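Local coordinates for protein PP1b (Porcine reproductive and respiratory syndrome virus, PDB 6JDR) that probably unwinds RNA and DNA duplexes with 5' to 3' polarity using ATP hydrolysis, being the zinc-binding helicase portion (nsp10) of an arterivirus replicase polyprotein, at residues A[30-35]-A[63-68]; A[7-12]-A[20-25]; A[304-309]-A[381-386]. The protein carries 1 engineered substitution. One frame throughout, in Å; residues are numbered along the deposited sequence.

Overall arrangement
Contact 2 closes first: segments 7-12 and 20-25 meet across the short loop that carries strand 16-17, and share the first zinc ion. Contact 1 follows in series, bringing 30-35 against helix 63-67 after a long stretch without helix or strand. Neither nests in the other, but they touch: Tyr9 reaches His32 and Asp65, while Cys20 shares a zinc ion with His32, His34 and Cys35. Together they hold two zinc sites of the N-terminal zinc-binding region and join them to helix 63-67. Contact 3, also in series, lies across the molecule, its centre about 59 Å from that of contact 1, where 381-386 returns to strand 303-307 at the edge of the helicase core's five-stranded parallel sheet.

Contact 1: A[30-35]-A[63-68]; sequences HFHQHC and PLDEVL. With ZN (zinc ion), chain B.
His34 lies opposite Leu68 and His32 opposite Asp65, with CA atoms 6.5 Å and 7.0 Å apart; the irregular segment 30-35 passes beside helix 63-67, and no direct hydrogen bond joins them. Water fills the polar part. One molecule donates to Phe31 O and to Asp65 OD2; a second accepts from His34 N and donates to Asp65 OD1. The short, two-oxygen carboxylate of Asp65 suits this double bridge. Nearer the metal, Leu68 spreads its branches over two zinc ligands. Its CD2 sits over the centre of the His34 ring, 4.2 Å above the plane, and CD1 reaches His32 CE1 at 3.7 Å. His34 CD2 also approaches Leu68 O, at 3.3 Å. His34 CG, anti to the backbone N (chi1 176°), lies near Leu68 CB, and ND1 binds the zinc ion at 2.2 Å; His32 NE2, Cys35 SG and Cys20 complete the site. The outer nitrogens are held too, His34 NE2 by Val71 O and His32 ND1 by Tyr9 OH, which also binds Asp65 OD1. Together with the zinc bond, this chain from carboxylate through phenol to imidazole probably fixes the rotation of the His32 ring, with Tyr9 as second shell and Asp65 behind it.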
loop_
_atom_site.group_PDB
_atom_site.type_symbol
_atom_site.label_atom_id
_atom_site.label_comp_id
_atom_site.label_asym_id
_atom_site.label_seq_id
_atom_site.Cartn_x
_atom_site.Cartn_y
_atom_site.Cartn_z
ATOM N N HIS A 30 -29.553 -16.722 12.425
ATOM C CA HIS A 30 -29.255 -17.802 13.367
ATOM C C HIS A 30 -27.768 -18.201 13.420
ATOM O O HIS A 30 -27.426 -19.224 14.013
ATOM C CB HIS A 30 -30.123 -19.026 13.023
ATOM C CG HIS A 30 -31.548 -18.908 13.475
ATOM N ND1 HIS A 30 -32.385 -17.893 13.057
ATOM C CD2 HIS A 30 -32.287 -19.687 14.300
ATOM C CE1 HIS A 30 -33.574 -18.051 13.610
ATOM N NE2 HIS A 30 -33.542 -19.133 14.368
ATOM N N PHE A 31 -26.889 -17.401 12.817
ATOM C CA PHE A 31 -25.451 -17.694 12.819
ATOM C C PHE A 31 -24.613 -16.490 13.270
ATOM O O PHE A 31 -23.485 -16.292 12.806
ATOM C CB PHE A 31 -25.007 -18.171 11.432
ATOM C CG PHE A 31 -25.703 -19.418 10.968
ATOM C CD1 PHE A 31 -25.215 -20.673 11.310
ATOM C CD2 PHE A 31 -26.849 -19.340 10.187
ATOM C CE1 PHE A 31 -25.854 -21.828 10.883
ATOM C CE2 PHE A 31 -27.492 -20.491 9.754
ATOM C CZ PHE A 31 -26.996 -21.738 10.102
ATOM N N HIS A 32 -25.161 -15.710 14.199
ATOM C CA HIS A 32 -24.490 -14.526 14.729
ATOM C C HIS A 32 -24.496 -14.584 16.251
ATOM O O HIS A 32 -25.398 -14.060 16.905
ATOM C CB HIS A 32 -25.190 -13.267 14.226
ATOM C CG HIS A 32 -24.473 -11.998 14.557
ATOM N ND1 HIS A 32 -23.545 -11.425 13.715
ATOM C CD2 HIS A 32 -24.563 -11.178 15.630
ATOM C CE1 HIS A 32 -23.087 -10.312 14.259
ATOM N NE2 HIS A 32 -23.694 -10.137 15.418
ATOM N N GLN A 33 -23.478 -15.225 16.811
ATOM C CA GLN A 33 -23.416 -15.472 18.249
ATOM C C GLN A 33 -22.893 -14.269 19.032
ATOM O O GLN A 33 -22.951 -14.254 20.258
ATOM C CB GLN A 33 -22.555 -16.708 18.530
ATOM C CG GLN A 33 -23.072 -17.962 17.839
ATOM C CD GLN A 33 -22.329 -19.219 18.247
ATOM O OE1 GLN A 33 -21.120 -19.199 18.459
ATOM N NE2 GLN A 33 -23.055 -20.326 18.350
ATOM N N HIS A 34 -22.391 -13.267 18.318
ATOM C CA HIS A 34 -21.837 -12.050 18.922
ATOM C C HIS A 34 -22.835 -11.287 19.793
ATOM O O HIS A 34 -22.484 -10.799 20.866
ATOM C CB HIS A 34 -21.314 -11.139 17.807
ATOM C CG HIS A 34 -20.804 -9.819 18.284
ATOM N ND1 HIS A 34 -21.431 -8.631 17.984
ATOM C CD2 HIS A 34 -19.723 -9.495 19.028
ATOM C CE1 HIS A 34 -20.766 -7.630 18.529
ATOM N NE2 HIS A 34 -19.725 -8.127 19.172
ATOM N N CYS A 35 -24.073 -11.179 19.329
ATOM C CA CYS A 35 -25.087 -10.390 20.030
ATOM C C CYS A 35 -26.487 -10.786 19.557
ATOM O O CYS A 35 -26.621 -11.500 18.562
ATOM C CB CYS A 35 -24.836 -8.894 19.807
ATOM S SG CYS A 35 -25.063 -8.342 18.107
ATOM N N PRO A 63 -15.485 -14.989 8.335
ATOM C CA PRO A 63 -14.385 -14.519 9.178
ATOM C C PRO A 63 -14.777 -13.334 10.062
ATOM O O PRO A 63 -14.154 -13.115 11.104
ATOM C CB PRO A 63 -13.319 -14.101 8.162
ATOM C CG PRO A 63 -13.608 -14.931 6.957
ATOM C CD PRO A 63 -15.103 -15.019 6.911
ATOM N N LEU A 64 -15.797 -12.581 9.648
ATOM C CA LEU A 64 -16.349 -11.505 10.475
ATOM C C LEU A 64 -16.678 -11.996 11.874
ATOM O O LEU A 64 -16.458 -11.295 12.855
ATOM C CB LEU A 64 -17.615 -10.934 9.841
ATOM C CG LEU A 64 -18.315 -9.803 10.601
ATOM C CD1 LEU A 64 -17.418 -8.578 10.704
ATOM C CD2 LEU A 64 -19.630 -9.444 9.925
ATOM N N ASP A 65 -17.213 -13.206 11.954
ATOM C CA ASP A 65 -17.656 -13.760 13.222
ATOM C C ASP A 65 -16.468 -14.059 14.126
ATOM O O ASP A 65 -16.551 -13.890 15.340
ATOM C CB ASP A 65 -18.500 -15.012 12.974
ATOM C CG ASP A 65 -19.699 -14.730 12.087
ATOM O OD1 ASP A 65 -20.453 -13.785 12.405
ATOM O OD2 ASP A 65 -19.874 -15.431 11.068
ATOM N N GLU A 66 -15.362 -14.489 13.528
ATOM C CA GLU A 66 -14.138 -14.727 14.279
ATOM C C GLU A 66 -13.571 -13.409 14.785
ATOM O O GLU A 66 -13.185 -13.298 15.948
ATOM C CB GLU A 66 -13.109 -15.455 13.419
ATOM C CG GLU A 66 -13.528 -16.858 13.000
ATOM C CD GLU A 66 -13.772 -17.785 14.177
ATOM O OE1 GLU A 66 -12.942 -17.828 15.114
ATOM O OE2 GLU A 66 -14.803 -18.482 14.160
ATOM N N VAL A 67 -13.547 -12.402 13.917
ATOM C CA VAL A 67 -13.120 -11.060 14.313
ATOM C C VAL A 67 -13.943 -10.560 15.504
ATOM O O VAL A 67 -13.388 -10.053 16.481
ATOM C CB VAL A 67 -13.224 -10.068 13.137
ATOM C CG1 VAL A 67 -13.055 -8.628 13.607
ATOM C CG2 VAL A 67 -12.178 -10.398 12.083
ATOM N N LEU A 68 -15.260 -10.740 15.431
ATOM C CA LEU A 68 -16.165 -10.219 16.452
ATOM C C LEU A 68 -16.029 -10.887 17.823
ATOM O O LEU A 68 -16.560 -10.375 18.794
ATOM C CB LEU A 68 -17.621 -10.293 15.976
ATOM C CG LEU A 68 -18.045 -9.308 14.881
ATOM C CD1 LEU A 68 -19.457 -9.622 14.404
ATOM C CD2 LEU A 68 -17.949 -7.863 15.356
HETATM ZN ZN ZN B . -23.239 -8.550 16.790
HETATM O O HOH W 1 -22.533 -16.055 10.271
HETATM O O HOH W 2 -21.096 -13.654 15.463
#

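Contact 2: A[7-12]-A[20-25]; sequences CGYCGA and CGLDVC. With ZN (zinc ion), chain C; ZN (zinc ion), chain B.
Cys7 packs on Asp23, Val24 and Cys25, and Gly8 on Asp23 and Leu22, in the tight half of this contact. Gly8 N gives Asp23 O a short, nearly straight hydrogen bond (2.7 Å, 171° at the hydrogen), the donor tilted 29° from the carbonyl plane. Lacking a beta carbon, Gly8 allows Leu22 CD1 to approach its CA to 4.0 Å. The other branch, Leu22 CD2, lies 3.6 Å above the Tyr9 ring, offset toward the rim by CE2 and CZ, the two side chains crossing at about a right angle. Val24 runs beside the same ring, its CG1 3.8 Å from Tyr9 CE2. Tyrosine suits this place because its flat ring packs on aliphatic branches while its hydroxyl, at the far end of the ring, serves the neighbouring zinc site.

Cys7 and Cys10 form a CxxC zinc knuckle, joined on the zinc ion by Cys25 and His28. With SG anti to the backbone N (chi1 -179°), Cys7 receives a 3.5 Å hydrogen bond from Cys25 N and weak ones from Tyr9 N and Cys10 N, which would help stabilise a thiolate's negative charge. Gly11, at positive phi, turns the chain so that Ala12 N can donate to Cys10 SG.

The packing is sparser at this end of the knuckle. Cys10 is exposed despite its metal bond, touching the other segment through SG, 3.6 Å from Cys25 SG. Beside it Ala12, with only a methyl group to offer, brings CB to 4.1 Å from Cys25 CB.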
loop_
_atom_site.group_PDB
_atom_site.type_symbol
_atom_site.label_atom_id
_atom_site.label_comp_id
_atom_site.label_asym_id
_atom_site.label_seq_id
_atom_site.Cartn_x
_atom_site.Cartn_y
_atom_site.Cartn_z
ATOM N N CYS A 7 -28.051 -8.119 3.101
ATOM C CA CYS A 7 -27.342 -8.816 4.169
ATOM C C CYS A 7 -25.856 -8.467 4.183
ATOM O O CYS A 7 -25.211 -8.436 3.139
ATOM C CB CYS A 7 -27.518 -10.331 4.015
ATOM S SG CYS A 7 -26.724 -11.334 5.297
ATOM N N GLY A 8 -25.323 -8.212 5.376
ATOM C CA GLY A 8 -23.907 -7.889 5.550
ATOM C C GLY A 8 -22.976 -9.059 5.294
ATOM O O GLY A 8 -21.801 -8.856 5.000
ATOM N N TYR A 9 -23.492 -10.283 5.418
ATOM C CA TYR A 9 -22.716 -11.489 5.121
ATOM C C TYR A 9 -22.745 -11.815 3.627
ATOM O O TYR A 9 -21.696 -11.865 2.973
ATOM C CB TYR A 9 -23.258 -12.699 5.887
ATOM C CG TYR A 9 -23.069 -12.662 7.388
ATOM C CD1 TYR A 9 -21.798 -12.751 7.950
ATOM C CD2 TYR A 9 -24.162 -12.577 8.247
ATOM C CE1 TYR A 9 -21.619 -12.734 9.324
ATOM C CE2 TYR A 9 -23.995 -12.562 9.622
ATOM C CZ TYR A 9 -22.720 -12.641 10.156
ATOM O OH TYR A 9 -22.544 -12.622 11.520
ATOM N N CYS A 10 -23.955 -12.026 3.103
ATOM C CA CYS A 10 -24.150 -12.628 1.776
ATOM C C CYS A 10 -24.798 -11.729 0.720
ATOM O O CYS A 10 -24.907 -12.127 -0.439
ATOM C CB CYS A 10 -25.002 -13.886 1.917
ATOM S SG CYS A 10 -26.707 -13.544 2.415
ATOM N N GLY A 11 -25.249 -10.540 1.107
ATOM C CA GLY A 11 -25.861 -9.607 0.162
ATOM C C GLY A 11 -27.318 -9.862 -0.205
ATOM O O GLY A 11 -27.898 -9.096 -0.971
ATOM N N ALA A 12 -27.921 -10.920 0.334
ATOM C CA ALA A 12 -29.339 -11.202 0.101
ATOM C C ALA A 12 -30.207 -10.155 0.805
ATOM O O ALA A 12 -29.709 -9.433 1.667
ATOM C CB ALA A 12 -29.681 -12.594 0.604
ATOM N N CYS A 20 -25.670 -5.185 17.035
ATOM C CA CYS A 20 -24.438 -4.449 16.743
ATOM C C CYS A 20 -24.432 -3.777 15.356
ATOM O O CYS A 20 -23.385 -3.325 14.893
ATOM C CB CYS A 20 -23.229 -5.379 16.891
ATOM S SG CYS A 20 -23.082 -6.616 15.589
ATOM N N GLY A 21 -25.589 -3.718 14.698
ATOM C CA GLY A 21 -25.757 -2.897 13.494
ATOM C C GLY A 21 -25.576 -3.589 12.154
ATOM O O GLY A 21 -25.535 -2.923 11.119
ATOM N N LEU A 22 -25.485 -4.916 12.154
ATOM C CA LEU A 22 -25.308 -5.680 10.917
ATOM C C LEU A 22 -26.661 -6.116 10.354
ATOM O O LEU A 22 -27.418 -6.809 11.036
ATOM C CB LEU A 22 -24.435 -6.912 11.178
ATOM C CG LEU A 22 -23.923 -7.662 9.943
ATOM C CD1 LEU A 22 -22.852 -6.864 9.216
ATOM C CD2 LEU A 22 -23.384 -9.024 10.342
ATOM N N ASP A 23 -26.961 -5.703 9.122
ATOM C CA ASP A 23 -28.147 -6.185 8.401
ATOM C C ASP A 23 -27.975 -7.653 8.042
ATOM O O ASP A 23 -26.930 -8.047 7.527
ATOM C CB ASP A 23 -28.361 -5.400 7.105
ATOM C CG ASP A 23 -28.791 -3.973 7.346
ATOM O OD1 ASP A 23 -29.620 -3.741 8.253
ATOM O OD2 ASP A 23 -28.309 -3.080 6.619
ATOM N N VAL A 24 -29.005 -8.455 8.299
ATOM C CA VAL A 24 -28.944 -9.886 8.025
ATOM C C VAL A 24 -30.212 -10.408 7.356
ATOM O O VAL A 24 -31.318 -9.920 7.603
ATOM C CB VAL A 24 -28.666 -10.712 9.304
ATOM C CG1 VAL A 24 -27.232 -10.504 9.771
ATOM C CG2 VAL A 24 -29.647 -10.364 10.416
ATOM N N CYS A 25 -30.024 -11.408 6.504
ATOM C CA CYS A 25 -31.121 -12.109 5.858
ATOM C C CYS A 25 -31.656 -13.169 6.810
ATOM O O CYS A 25 -31.072 -13.419 7.868
ATOM C CB CYS A 25 -30.633 -12.762 4.564
ATOM S SG CYS A 25 -29.402 -14.056 4.821
HETATM ZN ZN ZN C . -27.211 -13.414 4.506
HETATM ZN ZN ZN B . -23.239 -8.550 16.790
#

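Contact 3: A[304-309]-A[381-386]; sequences VTYVEK and FDLPAK
Val304 and Lys386 form a single antiparallel hydrogen-bonded pair, CA to CA 4.9 Å. Val304 N donates to Lys386 O at 2.8 Å, and Lys386 N returns a bond to Val304 O. Ala385 CA makes a further CA-H...O contact with that same carbonyl oxygen.

Val304 and Leu383 are the buried side chains here. Val304 CG1, anti to the backbone N (chi1 177°), meets both Pro384 O at 3.7 Å and Leu383 CG at 4.0 Å, while CG2 touches Leu383 CD1. A beta-branched residue suits a strand, and its two methyls each find a carbon of the forked leucine, the side chains crossing at a slant.

Strand 303-307 is the edge strand of a five-stranded parallel sheet, consistent with the second RecA-like domain of a superfamily 1 helicase. Strand 367-371 flanks it within the sheet, and 381-386 adds its one bridge along the other edge. Leu383 continues inward onto helices 281-287 and 354-361, which explains a large aliphatic residue there.

Tyr306 OH reaches across and donates to Leu383 O at 2.8 Å, in the carbonyl plane and with a C=O...O angle of 149°. The acceptor lies at the edge of the ring, near its plane. The small Ala385 lets its CB come within 4.2 Å of Tyr306 CD2, whereas the Pro384 ring and the end of the Lys386 side chain lead off from the strand on the exposed margin.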
loop_
_atom_site.group_PDB
_atom_site.type_symbol
_atom_site.label_atom_id
_atom_site.label_comp_id
_atom_site.label_asym_id
_atom_site.label_seq_id
_atom_site.Cartn_x
_atom_site.Cartn_y
_atom_site.Cartn_z
ATOM N N VAL A 304 22.361 7.209 -17.693
ATOM C CA VAL A 304 22.140 6.565 -18.982
ATOM C C VAL A 304 22.197 7.622 -20.077
ATOM O O VAL A 304 21.416 8.577 -20.071
ATOM C CB VAL A 304 20.784 5.830 -19.026
ATOM C CG1 VAL A 304 20.539 5.236 -20.409
ATOM C CG2 VAL A 304 20.732 4.749 -17.954
ATOM N N THR A 305 23.127 7.442 -21.014
ATOM C CA THR A 305 23.372 8.413 -22.074
ATOM C C THR A 305 23.422 7.708 -23.426
ATOM O O THR A 305 24.148 6.730 -23.582
ATOM C CB THR A 305 24.709 9.146 -21.843
ATOM O OG1 THR A 305 24.900 9.386 -20.442
ATOM C CG2 THR A 305 24.738 10.467 -22.599
ATOM N N TYR A 306 22.651 8.211 -24.391
ATOM C CA TYR A 306 22.620 7.653 -25.746
ATOM C C TYR A 306 23.500 8.461 -26.698
ATOM O O TYR A 306 23.074 9.485 -27.238
ATOM C CB TYR A 306 21.181 7.586 -26.270
ATOM C CG TYR A 306 20.384 6.450 -25.669
ATOM C CD1 TYR A 306 20.169 5.269 -26.377
ATOM C CD2 TYR A 306 19.861 6.546 -24.382
ATOM C CE1 TYR A 306 19.446 4.223 -25.825
ATOM C CE2 TYR A 306 19.137 5.506 -23.822
ATOM C CZ TYR A 306 18.933 4.345 -24.545
ATOM O OH TYR A 306 18.213 3.313 -23.986
ATOM N N VAL A 307 24.727 7.983 -26.897
ATOM C CA VAL A 307 25.712 8.660 -27.749
ATOM C C VAL A 307 25.478 8.391 -29.238
ATOM O O VAL A 307 25.089 7.289 -29.627
ATOM C CB VAL A 307 27.163 8.267 -27.378
ATOM C CG1 VAL A 307 27.450 8.616 -25.925
ATOM C CG2 VAL A 307 27.434 6.787 -27.639
ATOM N N GLU A 308 25.723 9.407 -30.063
ATOM C CA GLU A 308 25.510 9.314 -31.510
ATOM C C GLU A 308 26.702 8.681 -32.234
ATOM O O GLU A 308 26.564 8.212 -33.365
ATOM C CB GLU A 308 25.229 10.701 -32.102
ATOM C CG GLU A 308 24.034 11.428 -31.492
ATOM C CD GLU A 308 22.709 10.720 -31.731
ATOM O OE1 GLU A 308 22.480 10.233 -32.861
ATOM O OE2 GLU A 308 21.890 10.661 -30.788
ATOM N N LYS A 309 27.867 8.687 -31.586
ATOM C CA LYS A 309 29.073 8.069 -32.136
ATOM C C LYS A 309 29.757 7.209 -31.074
ATOM O O LYS A 309 29.581 7.453 -29.881
ATOM C CB LYS A 309 30.035 9.143 -32.648
ATOM C CG LYS A 309 29.586 9.792 -33.947
ATOM C CD LYS A 309 30.590 10.824 -34.440
ATOM C CE LYS A 309 30.265 11.292 -35.852
ATOM N NZ LYS A 309 28.909 11.903 -35.957
ATOM N N PHE A 381 14.165 -3.380 -24.168
ATOM C CA PHE A 381 14.120 -2.713 -22.873
ATOM C C PHE A 381 13.516 -1.326 -22.965
ATOM O O PHE A 381 13.614 -0.663 -23.997
ATOM C CB PHE A 381 15.534 -2.586 -22.304
ATOM C CG PHE A 381 15.936 -3.723 -21.419
ATOM C CD1 PHE A 381 16.414 -4.906 -21.959
ATOM C CD2 PHE A 381 15.839 -3.609 -20.042
ATOM C CE1 PHE A 381 16.787 -5.958 -21.141
ATOM C CE2 PHE A 381 16.211 -4.654 -19.220
ATOM C CZ PHE A 381 16.688 -5.830 -19.769
ATOM N N ASP A 382 12.893 -0.903 -21.868
ATOM C CA ASP A 382 12.505 0.485 -21.667
ATOM C C ASP A 382 13.548 1.089 -20.746
ATOM O O ASP A 382 13.565 0.815 -19.544
ATOM C CB ASP A 382 11.110 0.582 -21.044
ATOM C CG ASP A 382 10.024 0.046 -21.961
ATOM O OD1 ASP A 382 9.116 -0.658 -21.466
ATOM O OD2 ASP A 382 10.078 0.326 -23.179
ATOM N N LEU A 383 14.441 1.884 -21.324
ATOM C CA LEU A 383 15.533 2.490 -20.574
ATOM C C LEU A 383 15.715 3.936 -21.021
ATOM O O LEU A 383 16.480 4.207 -21.949
ATOM C CB LEU A 383 16.821 1.688 -20.778
ATOM C CG LEU A 383 18.035 2.127 -19.961
ATOM C CD1 LEU A 383 17.808 1.923 -18.470
ATOM C CD2 LEU A 383 19.268 1.368 -20.422
ATOM N N PRO A 384 15.002 4.873 -20.370
ATOM C CA PRO A 384 15.106 6.276 -20.770
ATOM C C PRO A 384 16.453 6.891 -20.407
ATOM O O PRO A 384 17.126 6.421 -19.487
ATOM C CB PRO A 384 13.974 6.966 -19.985
ATOM C CG PRO A 384 13.173 5.878 -19.349
ATOM C CD PRO A 384 14.075 4.690 -19.239
ATOM N N ALA A 385 16.838 7.932 -21.138
ATOM C CA ALA A 385 18.057 8.671 -20.841
ATOM C C ALA A 385 17.892 9.401 -19.512
ATOM O O ALA A 385 16.916 10.127 -19.314
ATOM C CB ALA A 385 18.363 9.662 -21.953
ATOM N N LYS A 386 18.849 9.192 -18.612
ATOM C CA LYS A 386 18.834 9.784 -17.279
ATOM C C LYS A 386 20.192 10.411 -16.988
ATOM O O LYS A 386 21.213 9.722 -16.998
ATOM C CB LYS A 386 18.514 8.719 -16.219
ATOM C CG LYS A 386 17.163 8.878 -15.531
ATOM C CD LYS A 386 15.989 8.811 -16.498
ATOM C CE LYS A 386 14.669 8.704 -15.748
ATOM N NZ LYS A 386 13.492 8.946 -16.627
#